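Local coordinates for ferritin (Ulva pertusa, PDB 3VNX), which probably oxidises ferrous iron and stores it as mineral inside a hollow shell of 24 four-helix-bundle subunits, at residues M94-K99 with D154-D159; A144-A149 with F160-L165. All blocks are in the same frame, centred on the assembly; numbering follows the deposited sequence.

Contact 1: residues M94-K99 with D154-D159; sequences MDYQTK and DAALCD. With CA (calcium ion), chain B.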
loop_
_atom_site.group_PDB
_atom_site.type_symbol
_atom_site.label_atom_id
_atom_site.label_comp_id
_atom_site.label_asym_id
_atom_site.label_seq_id
_atom_site.Cartn_x
_atom_site.Cartn_y
_atom_site.Cartn_z
ATOM N N MET A 94 5.110 47.806 -11.058
ATOM C CA MET A 94 6.546 48.056 -11.010
ATOM C C MET A 94 7.273 47.041 -11.870
ATOM O O MET A 94 8.194 47.378 -12.628
ATOM C CB MET A 94 7.039 48.017 -9.561
ATOM C CG MET A 94 6.311 49.028 -8.675
ATOM S SD MET A 94 6.502 48.781 -6.904
ATOM C CE MET A 94 8.285 48.989 -6.727
ATOM N N ASP A 95 6.834 45.796 -11.770
ATOM C CA ASP A 95 7.398 44.732 -12.580
ATOM C C ASP A 95 7.264 45.033 -14.082
ATOM O O ASP A 95 8.219 44.895 -14.849
ATOM C CB ASP A 95 6.724 43.413 -12.226
ATOM C CG ASP A 95 7.120 42.286 -13.161
ATOM O OD1 ASP A 95 8.320 41.924 -13.196
ATOM O OD2 ASP A 95 6.230 41.760 -13.862
ATOM N N TYR A 96 6.084 45.460 -14.507
ATOM C CA TYR A 96 5.923 45.806 -15.912
ATOM C C TYR A 96 6.827 46.978 -16.285
ATOM O O TYR A 96 7.414 46.988 -17.374
ATOM C CB TYR A 96 4.460 46.116 -16.276
ATOM C CG TYR A 96 4.229 46.065 -17.772
ATOM C CD1 TYR A 96 4.131 44.835 -18.429
ATOM C CD2 TYR A 96 4.142 47.244 -18.542
ATOM C CE1 TYR A 96 3.945 44.759 -19.815
ATOM C CE2 TYR A 96 3.953 47.181 -19.937
ATOM C CZ TYR A 96 3.853 45.931 -20.563
ATOM O OH TYR A 96 3.661 45.830 -21.921
ATOM N N GLN A 97 6.935 47.953 -15.380
ATOM C CA GLN A 97 7.734 49.149 -15.631
ATOM C C GLN A 97 9.156 48.775 -16.040
ATOM O O GLN A 97 9.635 49.182 -17.101
ATOM C CB GLN A 97 7.761 50.066 -14.409
ATOM C CG GLN A 97 8.473 51.389 -14.655
ATOM C CD GLN A 97 7.609 52.400 -15.421
ATOM O OE1 GLN A 97 7.409 52.276 -16.639
ATOM N NE2 GLN A 97 7.093 53.409 -14.702
ATOM N N THR A 98 9.823 47.986 -15.202
ATOM C CA THR A 98 11.196 47.593 -15.490
ATOM C C THR A 98 11.265 46.517 -16.582
ATOM O O THR A 98 12.279 46.367 -17.272
ATOM C CB THR A 98 11.923 47.160 -14.219
ATOM O OG1 THR A 98 11.055 46.332 -13.436
ATOM C CG2 THR A 98 12.300 48.399 -13.402
ATOM N N LYS A 99 10.176 45.779 -16.745
ATOM C CA LYS A 99 10.061 44.876 -17.869
ATOM C C LYS A 99 10.201 45.649 -19.195
ATOM O O LYS A 99 10.885 45.193 -20.107
ATOM C CB LYS A 99 8.737 44.101 -17.811
ATOM C CG LYS A 99 8.686 42.862 -18.721
ATOM C CD LYS A 99 7.394 42.046 -18.539
ATOM C CE LYS A 99 7.498 41.073 -17.366
ATOM N NZ LYS A 99 6.195 40.380 -17.062
ATOM N N ASP A 154 0.449 52.099 -27.698
ATOM C CA ASP A 154 1.299 51.058 -27.162
ATOM C C ASP A 154 0.410 49.854 -26.886
ATOM O O ASP A 154 -0.114 49.694 -25.777
ATOM C CB ASP A 154 1.945 51.553 -25.878
ATOM C CG ASP A 154 3.053 50.642 -25.375
ATOM O OD1 ASP A 154 3.085 49.426 -25.700
ATOM O OD2 ASP A 154 3.897 51.166 -24.634
ATOM N N ALA A 155 0.212 49.020 -27.900
ATOM C CA ALA A 155 -0.767 47.948 -27.781
ATOM C C ALA A 155 -0.366 46.932 -26.689
ATOM O O ALA A 155 -1.230 46.362 -26.013
ATOM C CB ALA A 155 -0.975 47.262 -29.136
ATOM N N ALA A 156 0.945 46.724 -26.522
ATOM C CA ALA A 156 1.457 45.816 -25.498
ATOM C C ALA A 156 1.036 46.265 -24.110
ATOM O O ALA A 156 0.556 45.456 -23.312
ATOM C CB ALA A 156 2.982 45.691 -25.577
ATOM N N LEU A 157 1.228 47.549 -23.817
ATOM C CA LEU A 157 0.839 48.078 -22.517
ATOM C C LEU A 157 -0.692 48.055 -22.338
ATOM O O LEU A 157 -1.200 47.771 -21.243
ATOM C CB LEU A 157 1.405 49.485 -22.321
ATOM C CG LEU A 157 0.878 50.283 -21.119
ATOM C CD1 LEU A 157 1.365 49.710 -19.799
ATOM C CD2 LEU A 157 1.298 51.739 -21.245
ATOM N N CYS A 158 -1.431 48.330 -23.410
ATOM C CA CYS A 158 -2.891 48.272 -23.327
ATOM C C CYS A 158 -3.339 46.888 -22.909
ATOM O O CYS A 158 -4.106 46.733 -21.954
ATOM C CB CYS A 158 -3.546 48.631 -24.665
ATOM S SG CYS A 158 -3.355 50.375 -25.101
ATOM N N ASP A 159 -2.845 45.886 -23.637
ATOM C CA ASP A 159 -3.179 44.498 -23.367
ATOM C C ASP A 159 -2.849 44.163 -21.919
ATOM O O ASP A 159 -3.649 43.540 -21.212
ATOM C CB ASP A 159 -2.416 43.574 -24.317
ATOM C CG ASP A 159 -2.703 42.102 -24.058
ATOM O OD1 ASP A 159 -3.865 41.670 -24.248
ATOM O OD2 ASP A 159 -1.759 41.376 -23.664
HETATM CA CA CA B . -5.691 42.788 -25.894
#
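The flat ring of Tyr96 receives Leu157, the Ala156 carbonyl and Phe160 from one side. Phe160 makes an offset stack on that face, its ring nearly parallel. Leu157 CD1 and Ala156 O come in obliquely, towards CE2 and the hydroxyl end. Leu157 CD1 lies 3.6 Å from Tyr96 CE2 and 3.9 Å from Tyr96 CD2. This methyl makes the closest approach, with Leu157 CA and CB just behind it. With chi1 at -163°, the ring of Tyr96 swings off its helix and reaches the start of helix 155-201. Its hydroxyl end comes up against the first turn, where Tyr96 OH is 3.7 Å from Ala156 CB.

The second flat group is the carboxylate of Asp154, the N-cap of helix 155-201. Leu157 N donates to Asp154 OD1 at 3.2 Å. The bond is nearly straight (165°), but it reaches the oxygen from well above the carboxylate plane. Arg100 forms a salt bridge to Asp154 OD1 and a weak hydrogen bond with Tyr96 OH.

Further along the helix, Asp159 OD1 binds a calcium ion at 2.7 Å. An acidic metal ligand here, beside Gly163 of a neighbouring subunit, is consistent with the three-fold channel of ferritin's four-helix-bundle shell.

Contact 2: residues A144-A149 with F160-L165; sequences ALQAIA and FVEGGL. With CA (calcium ion), chain E.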
loop_
_atom_site.group_PDB
_atom_site.type_symbol
_atom_site.label_atom_id
_atom_site.label_comp_id
_atom_site.label_asym_id
_atom_site.label_seq_id
_atom_site.Cartn_x
_atom_site.Cartn_y
_atom_site.Cartn_z
ATOM N N ALA A 144 -8.320 55.628 -17.092
ATOM C CA ALA A 144 -7.413 56.690 -17.499
ATOM C C ALA A 144 -6.032 56.148 -17.880
ATOM O O ALA A 144 -5.410 56.614 -18.855
ATOM C CB ALA A 144 -7.290 57.747 -16.373
ATOM N N LEU A 145 -5.541 55.168 -17.119
ATOM C CA LEU A 145 -4.205 54.634 -17.397
ATOM C C LEU A 145 -4.170 53.982 -18.769
ATOM O O LEU A 145 -3.203 54.132 -19.521
ATOM C CB LEU A 145 -3.725 53.651 -16.319
ATOM C CG LEU A 145 -2.475 52.842 -16.703
ATOM C CD1 LEU A 145 -1.324 53.725 -17.123
ATOM C CD2 LEU A 145 -2.029 51.910 -15.583
ATOM N N GLN A 146 -5.228 53.270 -19.120
ATOM C CA GLN A 146 -5.217 52.633 -20.428
ATOM C C GLN A 146 -5.422 53.681 -21.536
ATOM O O GLN A 146 -4.914 53.522 -22.657
ATOM C CB GLN A 146 -6.215 51.464 -20.492
ATOM C CG GLN A 146 -7.588 51.804 -21.015
ATOM C CD GLN A 146 -7.645 51.874 -22.532
ATOM O OE1 GLN A 146 -7.134 50.994 -23.244
ATOM N NE2 GLN A 146 -8.281 52.923 -23.033
ATOM N N ALA A 147 -6.133 54.760 -21.213
ATOM C CA ALA A 147 -6.354 55.838 -22.181
ATOM C C ALA A 147 -5.021 56.390 -22.649
ATOM O O ALA A 147 -4.798 56.570 -23.856
ATOM C CB ALA A 147 -7.202 56.947 -21.584
ATOM N N ILE A 148 -4.130 56.659 -21.701
ATOM C CA ILE A 148 -2.803 57.141 -22.060
ATOM C C ILE A 148 -2.067 56.112 -22.917
ATOM O O ILE A 148 -1.519 56.441 -23.975
ATOM C CB ILE A 148 -1.965 57.497 -20.823
ATOM C CG1 ILE A 148 -2.617 58.651 -20.050
ATOM C CG2 ILE A 148 -0.553 57.903 -21.235
ATOM C CD1 ILE A 148 -1.835 59.077 -18.802
ATOM N N ALA A 149 -2.058 54.864 -22.457
ATOM C CA ALA A 149 -1.514 53.750 -23.236
ATOM C C ALA A 149 -2.068 53.733 -24.658
ATOM O O ALA A 149 -1.316 53.567 -25.623
ATOM C CB ALA A 149 -1.804 52.409 -22.535
ATOM N N PHE A 160 -1.676 44.605 -21.480
ATOM C CA PHE A 160 -1.249 44.361 -20.115
ATOM C C PHE A 160 -2.216 44.955 -19.108
ATOM O O PHE A 160 -2.585 44.296 -18.133
ATOM C CB PHE A 160 0.157 44.896 -19.839
ATOM C CG PHE A 160 0.475 44.957 -18.377
ATOM C CD1 PHE A 160 0.686 43.788 -17.655
ATOM C CD2 PHE A 160 0.495 46.168 -17.705
ATOM C CE1 PHE A 160 0.938 43.827 -16.286
ATOM C CE2 PHE A 160 0.747 46.219 -16.338
ATOM C CZ PHE A 160 0.969 45.047 -15.629
ATOM N N VAL A 161 -2.620 46.200 -19.342
ATOM C CA VAL A 161 -3.459 46.912 -18.391
ATOM C C VAL A 161 -4.871 46.354 -18.376
ATOM O O VAL A 161 -5.478 46.203 -17.311
ATOM C CB VAL A 161 -3.513 48.440 -18.690
ATOM C CG1 VAL A 161 -4.648 49.110 -17.917
ATOM C CG2 VAL A 161 -2.188 49.097 -18.360
ATOM N N GLU A 162 -5.401 46.044 -19.551
ATOM C CA GLU A 162 -6.822 45.705 -19.619
ATOM C C GLU A 162 -7.085 44.255 -19.238
ATOM O O GLU A 162 -8.089 43.944 -18.597
ATOM C CB GLU A 162 -7.438 46.079 -20.978
ATOM C CG GLU A 162 -6.656 45.592 -22.165
ATOM C CD GLU A 162 -6.751 46.519 -23.367
ATOM O OE1 GLU A 162 -6.304 46.094 -24.450
ATOM O OE2 GLU A 162 -7.257 47.660 -23.237
ATOM N N GLY A 163 -6.165 43.376 -19.598
ATOM C CA GLY A 163 -6.315 41.973 -19.261
ATOM C C GLY A 163 -5.986 41.696 -17.808
ATOM O O GLY A 163 -6.398 40.680 -17.251
ATOM N N GLY A 164 -5.233 42.600 -17.188
ATOM C CA GLY A 164 -4.824 42.414 -15.811
ATOM C C GLY A 164 -5.684 43.234 -14.876
ATOM O O GLY A 164 -6.869 42.937 -14.707
ATOM N N LEU A 165 -5.096 44.283 -14.303
ATOM C CA LEU A 165 -5.777 45.129 -13.327
ATOM C C LEU A 165 -7.168 45.626 -13.742
ATOM O O LEU A 165 -8.117 45.595 -12.948
ATOM C CB LEU A 165 -4.898 46.326 -12.971
ATOM C CG LEU A 165 -3.538 46.014 -12.347
ATOM C CD1 LEU A 165 -2.984 47.283 -11.721
ATOM C CD2 LEU A 165 -3.631 44.910 -11.306
HETATM CA CA CA E . -5.439 46.234 -27.151
#
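Val161 packs between Leu145 and Gln146, and this is the tight part of the contact. Its two methyls divide the work. Val161 CG2 approaches the end of Leu145, 4.0 Å from Leu145 CD2. Val161 CG1 rests on the base of the next side chain, 3.8 Å from Gln146 CB. The branch at CB spreads the methyls over the two neighbours. The backbones are closest here as well, with Gln146 CA and Val161 CA 6.3 Å apart. Leu145 also touches Ala43, Ile44 and Gln47 of helix 38-66, so this apolar side continues into the bundle interior.

The other side is polar and less defined rather than wider. Gln146 is partly exposed, while Glu162 is buried. The amide of Gln146 ends near the carboxylate of Glu162, but no clear bond joins them. The two planes lie only 16° apart, although the side chains cross. Glu162 has CG between its backbone N and carbonyl carbon (chi1 50°) and bends again at chi2, which brings its end nearer to helix 123-151. Glu162 OE1 binds a calcium ion at 2.8 Å. Ala155 of a neighbouring subunit packs on both Gln146 and Glu162.

Segments 144-149 and 160-165 run nearly antiparallel, at 157° with axes 9.8 Å apart. This is the packing of two consecutive antiparallel helices in a four-helix bundle. The metal-bound glutamate at its subunit-facing edge is consistent with the acidic lining of the ferritin three-fold channel.

Both contacts are buried and share helix 155-201, whose first turns pack on helix 73-99 in contact 1 and on helix 123-151 in contact 2. The centres of the two contacts are about 9 Å apart, and they touch directly. Tyr96 CD1 lies 3.7 Å from Phe160 CG, and Leu157 CD2 lies 3.4 Å from Ala149 CB. A probable hydrogen bond from Asp154 N to Ala149 O (3.1 Å) ties the two helices at their turn. Contact 1 is aromatic and helix-capping in character, whereas contact 2 is aliphatic inside and polar towards the neighbouring subunit. Each supplies one acidic ligand, Asp159 or Glu162, to a different calcium ion.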